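Local coordinates for transglutaminase-like domain-containing protein (Streptococcus suis, PDB 4XZ7) that acts as a transglutaminase, a virulence factor with antiphagocytic properties, probably joining glutamine to lysine side chains as known transglutaminases do, at residues N18-A21 and F22-L26; Q74-D78 and F79-L83; I356-S359 and N360-S363. All blocks are in the same frame, centred on the assembly; numbering follows the deposited sequence.

Contact 1: N18-A21 and F22-L26; sequences NWEA and FSKKL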
loop_
_atom_site.group_PDB
_atom_site.type_symbol
_atom_site.label_atom_id
_atom_site.label_comp_id
_atom_site.label_asym_id
_atom_site.label_seq_id
_atom_site.Cartn_x
_atom_site.Cartn_y
_atom_site.Cartn_z
ATOM N N ASN B 18 -22.968 -18.868 -14.269
ATOM C CA ASN B 18 -21.772 -19.092 -13.465
ATOM C C ASN B 18 -21.189 -20.444 -13.806
ATOM O O ASN B 18 -21.753 -21.174 -14.625
ATOM C CB ASN B 18 -22.065 -19.001 -11.967
ATOM C CG ASN B 18 -23.150 -19.961 -11.514
ATOM O OD1 ASN B 18 -23.517 -20.904 -12.222
ATOM N ND2 ASN B 18 -23.670 -19.723 -10.314
ATOM N N TRP B 19 -20.076 -20.786 -13.168
ATOM C CA TRP B 19 -19.364 -21.996 -13.536
ATOM C C TRP B 19 -20.219 -23.254 -13.430
ATOM O O TRP B 19 -20.091 -24.147 -14.251
ATOM C CB TRP B 19 -18.101 -22.182 -12.702
ATOM C CG TRP B 19 -17.536 -23.537 -12.956
ATOM C CD1 TRP B 19 -17.435 -24.564 -12.068
ATOM C CD2 TRP B 19 -17.065 -24.045 -14.216
ATOM N NE1 TRP B 19 -16.898 -25.671 -12.686
ATOM C CE2 TRP B 19 -16.665 -25.378 -14.005
ATOM C CE3 TRP B 19 -16.925 -23.490 -15.495
ATOM C CZ2 TRP B 19 -16.134 -26.171 -15.025
ATOM C CZ3 TRP B 19 -16.404 -24.276 -16.508
ATOM C CH2 TRP B 19 -16.013 -25.604 -16.268
ATOM N N GLU B 20 -21.092 -23.329 -12.434
ATOM C CA GLU B 20 -21.899 -24.534 -12.220
ATOM C C GLU B 20 -22.833 -24.819 -13.409
ATOM O O GLU B 20 -22.783 -25.899 -14.053
ATOM C CB GLU B 20 -22.695 -24.373 -10.915
ATOM C CG GLU B 20 -23.546 -25.551 -10.490
ATOM C CD GLU B 20 -24.276 -25.288 -9.170
ATOM O OE1 GLU B 20 -25.191 -26.070 -8.823
ATOM O OE2 GLU B 20 -23.936 -24.297 -8.482
ATOM N N ALA B 21 -23.672 -23.830 -13.709
ATOM C CA ALA B 21 -24.600 -23.902 -14.834
ATOM C C ALA B 21 -23.862 -24.064 -16.174
ATOM O O ALA B 21 -24.198 -24.944 -17.008
ATOM C CB ALA B 21 -25.482 -22.655 -14.857
ATOM N N PHE B 22 -22.848 -23.228 -16.370
ATOM C CA PHE B 22 -22.086 -23.271 -17.615
ATOM C C PHE B 22 -21.475 -24.649 -17.827
ATOM O O PHE B 22 -21.580 -25.216 -18.911
ATOM C CB PHE B 22 -20.978 -22.219 -17.638
ATOM C CG PHE B 22 -20.317 -22.083 -18.979
ATOM C CD1 PHE B 22 -20.936 -21.367 -19.999
ATOM C CD2 PHE B 22 -19.087 -22.680 -19.233
ATOM C CE1 PHE B 22 -20.328 -21.229 -21.246
ATOM C CE2 PHE B 22 -18.472 -22.547 -20.486
ATOM C CZ PHE B 22 -19.103 -21.822 -21.489
ATOM N N SER B 23 -20.852 -25.175 -16.776
ATOM C CA SER B 23 -20.258 -26.508 -16.784
ATOM C C SER B 23 -21.273 -27.547 -17.227
ATOM O O SER B 23 -20.949 -28.407 -18.060
ATOM C CB SER B 23 -19.711 -26.875 -15.402
ATOM O OG SER B 23 -18.818 -27.974 -15.476
ATOM N N LYS B 24 -22.497 -27.466 -16.694
ATOM C CA LYS B 24 -23.560 -28.359 -17.180
ATOM C C LYS B 24 -23.718 -28.285 -18.702
ATOM O O LYS B 24 -23.720 -29.318 -19.416
ATOM C CB LYS B 24 -24.911 -28.037 -16.528
ATOM C CG LYS B 24 -24.964 -28.239 -15.022
ATOM C CD LYS B 24 -26.382 -28.579 -14.569
ATOM C CE LYS B 24 -26.625 -28.178 -13.123
ATOM N NZ LYS B 24 -26.650 -26.695 -12.983
ATOM N N LYS B 25 -23.858 -27.063 -19.205
ATOM C CA LYS B 25 -24.042 -26.895 -20.649
ATOM C C LYS B 25 -22.818 -27.394 -21.443
ATOM O O LYS B 25 -22.935 -27.912 -22.562
ATOM C CB LYS B 25 -24.332 -25.432 -20.980
ATOM C CG LYS B 25 -25.637 -24.898 -20.392
ATOM C CD LYS B 25 -26.474 -24.251 -21.475
ATOM C CE LYS B 25 -27.709 -23.584 -20.904
ATOM N NZ LYS B 25 -28.381 -22.731 -21.924
ATOM N N LEU B 26 -21.643 -27.247 -20.846
ATOM C CA LEU B 26 -20.401 -27.609 -21.491
ATOM C C LEU B 26 -20.383 -29.107 -21.674
ATOM O O LEU B 26 -20.025 -29.616 -22.736
ATOM C CB LEU B 26 -19.214 -27.141 -20.649
ATOM C CG LEU B 26 -17.932 -26.777 -21.381
ATOM C CD1 LEU B 26 -18.222 -25.845 -22.532
ATOM C CD2 LEU B 26 -16.970 -26.134 -20.408
#
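S23, one turn after W19 in helix 19-29, lies against its indole, and this is where the contact is tight. W19 has CG anti to its backbone N (chi1 171°), which carries the indole alongside the next turn. S23 CB sits over one face, 3.8 Å from the centroid of the six-membered ring, while S23 OG comes within 3.3 Å of W19 CZ2. Further along the indole, W19 CZ3 meets the edge of the F22 ring, the two side chains crossing at about a right angle, and W19 CH2 approaches L26 CD2 at 4.3 Å. F65, L56 and E57 carry this packing on beyond the helix.

On the looser side E20 and K24 run side by side, with E20 OE1 and K24 NZ 4.5 Å apart, too far for a salt bridge. At the start of the helix N18 is the N-cap: its OD1 accepts a nearly straight, 3.3 Å bond from A21 N, and its backbone O accepts from F22 N at 2.9 Å. The chemistry is that of an amphipathic helix start, in which the asparagine satisfies an amide that has no earlier helical carbonyl, apolar groups hold the inner side, and opposite charges attract only loosely outside.

Contact 2: Q74-D78 and F79-L83; sequences QNIHD and FPHIL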
loop_
_atom_site.group_PDB
_atom_site.type_symbol
_atom_site.label_atom_id
_atom_site.label_comp_id
_atom_site.label_asym_id
_atom_site.label_seq_id
_atom_site.Cartn_x
_atom_site.Cartn_y
_atom_site.Cartn_z
ATOM N N GLN B 74 -17.268 -20.318 -29.147
ATOM C CA GLN B 74 -17.087 -19.677 -30.446
ATOM C C GLN B 74 -15.943 -20.358 -31.202
ATOM O O GLN B 74 -14.847 -20.533 -30.667
ATOM C CB GLN B 74 -16.783 -18.180 -30.263
ATOM C CG GLN B 74 -17.855 -17.430 -29.468
ATOM C CD GLN B 74 -19.192 -17.372 -30.224
ATOM O OE1 GLN B 74 -19.227 -17.066 -31.423
ATOM N NE2 GLN B 74 -20.290 -17.681 -29.524
ATOM N N ASN B 75 -16.197 -20.742 -32.443
ATOM C CA ASN B 75 -15.202 -21.439 -33.231
ATOM C C ASN B 75 -14.268 -20.381 -33.781
ATOM O O ASN B 75 -14.659 -19.598 -34.637
ATOM C CB ASN B 75 -15.870 -22.262 -34.348
ATOM C CG ASN B 75 -14.874 -23.027 -35.211
ATOM O OD1 ASN B 75 -13.887 -23.564 -34.716
ATOM N ND2 ASN B 75 -15.134 -23.070 -36.522
ATOM N N ILE B 76 -13.054 -20.295 -33.255
ATOM C CA ILE B 76 -12.146 -19.290 -33.785
ATOM C C ILE B 76 -10.848 -19.979 -34.180
ATOM O O ILE B 76 -10.216 -20.635 -33.356
ATOM C CB ILE B 76 -11.900 -18.162 -32.783
ATOM C CG1 ILE B 76 -13.223 -17.450 -32.447
ATOM C CG2 ILE B 76 -10.909 -17.155 -33.353
ATOM C CD1 ILE B 76 -13.063 -16.312 -31.462
ATOM N N HIS B 77 -10.493 -19.847 -35.457
ATOM C CA HIS B 77 -9.402 -20.606 -36.081
ATOM C C HIS B 77 -9.462 -22.054 -35.658
ATOM O O HIS B 77 -8.487 -22.614 -35.163
ATOM C CB HIS B 77 -8.035 -20.016 -35.744
ATOM C CG HIS B 77 -7.755 -18.723 -36.438
ATOM N ND1 HIS B 77 -7.643 -17.528 -35.767
ATOM C CD2 HIS B 77 -7.580 -18.437 -37.749
ATOM C CE1 HIS B 77 -7.402 -16.559 -36.629
ATOM N NE2 HIS B 77 -7.354 -17.082 -37.838
ATOM N N ASP B 78 -10.638 -22.628 -35.861
ATOM C CA ASP B 78 -10.927 -24.024 -35.593
ATOM C C ASP B 78 -10.535 -24.434 -34.176
ATOM O O ASP B 78 -10.051 -25.536 -33.957
ATOM C CB ASP B 78 -10.246 -24.905 -36.637
ATOM C CG ASP B 78 -11.012 -24.925 -37.955
ATOM O OD1 ASP B 78 -10.363 -24.874 -39.025
ATOM O OD2 ASP B 78 -12.268 -24.977 -37.918
ATOM N N PHE B 79 -10.747 -23.542 -33.215
ATOM C CA PHE B 79 -10.600 -23.948 -31.829
ATOM C C PHE B 79 -11.678 -23.305 -30.955
ATOM O O PHE B 79 -12.014 -22.127 -31.121
ATOM C CB PHE B 79 -9.202 -23.608 -31.309
ATOM C CG PHE B 79 -8.729 -24.541 -30.222
ATOM C CD1 PHE B 79 -8.171 -25.772 -30.537
ATOM C CD2 PHE B 79 -8.874 -24.199 -28.885
ATOM C CE1 PHE B 79 -7.755 -26.639 -29.530
ATOM C CE2 PHE B 79 -8.455 -25.062 -27.873
ATOM C CZ PHE B 79 -7.899 -26.279 -28.197
ATOM N N PRO B 80 -12.252 -24.098 -30.046
ATOM C CA PRO B 80 -13.360 -23.559 -29.256
ATOM C C PRO B 80 -12.886 -22.516 -28.247
ATOM O O PRO B 80 -11.913 -22.712 -27.487
ATOM C CB PRO B 80 -13.965 -24.796 -28.571
ATOM C CG PRO B 80 -12.983 -25.933 -28.790
ATOM C CD PRO B 80 -12.109 -25.564 -29.944
ATOM N N HIS B 81 -13.570 -21.379 -28.278
ATOM C CA HIS B 81 -13.276 -20.278 -27.381
ATOM C C HIS B 81 -14.449 -20.051 -26.434
ATOM O O HIS B 81 -15.595 -19.937 -26.867
ATOM C CB HIS B 81 -12.983 -18.994 -28.160
ATOM C CG HIS B 81 -11.635 -18.967 -28.818
ATOM N ND1 HIS B 81 -11.242 -19.902 -29.748
ATOM C CD2 HIS B 81 -10.597 -18.110 -28.679
ATOM C CE1 HIS B 81 -10.009 -19.623 -30.152
ATOM N NE2 HIS B 81 -9.597 -18.542 -29.520
ATOM N N ILE B 82 -14.157 -19.979 -25.141
ATOM C CA ILE B 82 -15.159 -19.618 -24.154
ATOM C C ILE B 82 -15.061 -18.129 -23.862
ATOM O O ILE B 82 -13.967 -17.604 -23.717
ATOM C CB ILE B 82 -14.983 -20.442 -22.867
ATOM C CG1 ILE B 82 -15.257 -21.917 -23.184
ATOM C CG2 ILE B 82 -15.909 -19.906 -21.759
ATOM C CD1 ILE B 82 -14.844 -22.884 -22.098
ATOM N N LEU B 83 -16.199 -17.441 -23.821
ATOM C CA LEU B 83 -16.223 -16.017 -23.511
ATOM C C LEU B 83 -16.600 -15.800 -22.062
ATOM O O LEU B 83 -17.623 -16.307 -21.615
ATOM C CB LEU B 83 -17.227 -15.278 -24.396
ATOM C CG LEU B 83 -16.870 -14.778 -25.799
ATOM C CD1 LEU B 83 -15.844 -15.635 -26.463
ATOM C CD2 LEU B 83 -18.146 -14.763 -26.624
#
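Q74 and H81 form an antiparallel hydrogen-bonded pair of a β-hairpin: Q74 N gives to H81 O at 2.9 Å, on a lone pair in the carbonyl plane, and H81 N returns a bond to Q74 O at 2.8 Å. In Q74 a chi1 of -57°, with CG anti to the carbonyl carbon, places CG against L83 CD2 at 3.9 Å, the two side chains crossing at about a right angle. The bend at chi2 then turns the amide end away, where OE1 accepts from N154 N.

N75 follows as the non-hydrogen-bonded partner of P80, its own N bonded to N154 OD1. I76 then packs over the imidazole of H81 from one face, CB lying 3.7 Å from the ring centroid in a CH-pi contact, with CD1 reaching across to CG and CD2 of the same ring. The backbone N of I76 gives a nearly straight 3.0 Å bond to F79 O. H77 and D78 both take positive phi angles and reverse the chain in a two-residue turn that leads into F79.

F79 O is gripped twice, by I76 N and by H81 ND1 at 2.7 Å, from opposite faces of its carbonyl plane. Because this oxygen lies in the ring plane of H81, the bond helps to fix the imidazole's rotation while I76 covers a face. It also requires the proton on ND1, so a neutral H81 would probably leave NE2 unprotonated.

Contact 3: I356-S359 and N360-S363; sequences IIDS and NYES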
loop_
_atom_site.group_PDB
_atom_site.type_symbol
_atom_site.label_atom_id
_atom_site.label_comp_id
_atom_site.label_asym_id
_atom_site.label_seq_id
_atom_site.Cartn_x
_atom_site.Cartn_y
_atom_site.Cartn_z
ATOM N N ILE B 356 24.375 -2.116 19.584
ATOM C CA ILE B 356 23.682 -2.024 20.864
ATOM C C ILE B 356 23.249 -3.411 21.334
ATOM O O ILE B 356 22.293 -3.978 20.825
ATOM C CB ILE B 356 22.456 -1.080 20.767
ATOM C CG1 ILE B 356 22.919 0.317 20.339
ATOM C CG2 ILE B 356 21.705 -1.041 22.098
ATOM C CD1 ILE B 356 21.813 1.352 20.179
ATOM N N ILE B 357 23.963 -3.963 22.306
ATOM C CA ILE B 357 23.694 -5.329 22.743
ATOM C C ILE B 357 22.951 -5.347 24.077
ATOM O O ILE B 357 22.861 -4.328 24.758
ATOM C CB ILE B 357 24.993 -6.142 22.866
ATOM C CG1 ILE B 357 25.732 -5.789 24.156
ATOM C CG2 ILE B 357 25.912 -5.888 21.664
ATOM C CD1 ILE B 357 26.879 -6.741 24.474
ATOM N N ASP B 358 22.420 -6.503 24.446
ATOM C CA ASP B 358 21.739 -6.663 25.730
ATOM C C ASP B 358 22.363 -7.834 26.505
ATOM O O ASP B 358 22.053 -9.008 26.264
ATOM C CB ASP B 358 20.231 -6.862 25.510
ATOM C CG ASP B 358 19.469 -7.227 26.801
ATOM O OD1 ASP B 358 19.995 -7.041 27.926
ATOM O OD2 ASP B 358 18.320 -7.702 26.675
ATOM N N SER B 359 23.243 -7.504 27.444
ATOM C CA SER B 359 24.063 -8.512 28.100
ATOM C C SER B 359 23.250 -9.452 28.976
ATOM O O SER B 359 23.615 -10.613 29.159
ATOM C CB SER B 359 25.155 -7.837 28.933
ATOM O OG SER B 359 25.858 -6.871 28.162
ATOM N N ASN B 360 22.152 -8.950 29.528
ATOM C CA ASN B 360 21.289 -9.780 30.356
ATOM C C ASN B 360 20.665 -10.855 29.487
ATOM O O ASN B 360 20.651 -12.040 29.842
ATOM C CB ASN B 360 20.212 -8.936 31.040
ATOM C CG ASN B 360 20.801 -7.818 31.879
ATOM O OD1 ASN B 360 21.753 -8.028 32.633
ATOM N ND2 ASN B 360 20.250 -6.616 31.737
ATOM N N TYR B 361 20.167 -10.432 28.330
ATOM C CA TYR B 361 19.603 -11.378 27.388
ATOM C C TYR B 361 20.654 -12.396 26.943
ATOM O O TYR B 361 20.357 -13.576 26.776
ATOM C CB TYR B 361 19.024 -10.678 26.154
ATOM C CG TYR B 361 18.585 -11.716 25.158
ATOM C CD1 TYR B 361 17.374 -12.383 25.304
ATOM C CD2 TYR B 361 19.417 -12.090 24.112
ATOM C CE1 TYR B 361 16.992 -13.376 24.407
ATOM C CE2 TYR B 361 19.050 -13.073 23.231
ATOM C CZ TYR B 361 17.843 -13.703 23.378
ATOM O OH TYR B 361 17.519 -14.668 22.473
ATOM N N GLU B 362 21.872 -11.930 26.705
ATOM C CA GLU B 362 22.920 -12.829 26.250
ATOM C C GLU B 362 23.210 -13.873 27.328
ATOM O O GLU B 362 23.227 -15.077 27.039
ATOM C CB GLU B 362 24.173 -12.035 25.865
ATOM C CG GLU B 362 24.103 -11.513 24.424
ATOM C CD GLU B 362 25.193 -10.499 24.064
ATOM O OE1 GLU B 362 26.290 -10.498 24.681
ATOM O OE2 GLU B 362 24.943 -9.695 23.145
ATOM N N SER B 363 23.374 -13.424 28.571
ATOM C CA SER B 363 23.625 -14.343 29.689
ATOM C C SER B 363 22.492 -15.345 29.811
ATOM O O SER B 363 22.721 -16.518 30.068
ATOM C CB SER B 363 23.805 -13.583 31.006
ATOM O OG SER B 363 25.001 -12.825 30.973
#
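The backbone leaves strand 354-357 at I357 and turns at D358 into helix 359-365, whose opening bonds run from E362 N to D358 O at 3.0 Å and from S363 N to S359 O at 2.9 Å. D358 is the N-cap. With chi1 at 172° its carboxylate swings away from its own amide and over the first turn, where OD1 accepts two weak bonds, from N360 N and Y361 N. The bond from Y361 N, though long at 3.4 Å, is nearly straight. The other oxygen, OD2, lies 3.1 Å from Y361 CB, and the carboxylate and tyrosine ring planes are 38° apart. A negative charge at this end would probably be favoured by the helix dipole.

On the S359 side one carbonyl serves two donors of the same residue: S363 OG joins S363 N, reaching S359 O from the opposite face of its plane at 3.2 Å. E362 points toward the strand, its extended chain crossing I357 at about a right angle, with OE2 3.6 Å from I357 CB. I357 lines one side of this buried carboxylate with apolar groups; its polar partners are R299, in a salt bridge to OE1, and Y283, whose hydroxyl is hydrogen-bonded to OE2.

The junction thus sits where I357 pairs with strand 340-343, E362 reaches strands 282-288 and 294-302, and Y361 packs on L137 of the second subunit.

In the fold
Followed from the N terminus, the three contacts come in series, none nesting or crossing; only contact 2 closes a turn, the two residues between its hairpin strands. Contact 1 begins helix 19-29, and contact 2 is the hairpin of strands 74-76 and 79-86 in the N-terminal mixed sheet. These two touch where I82 CG2 meets F22 CZ at 3.7 Å, so the helix packs on that sheet, and their centres are about 17 Å apart. Contact 3 lies on the far side of the chain's centre, about 64 Å from contact 1 between centres, and joins the five-stranded sheet of the transglutaminase-like part to helix 359-365.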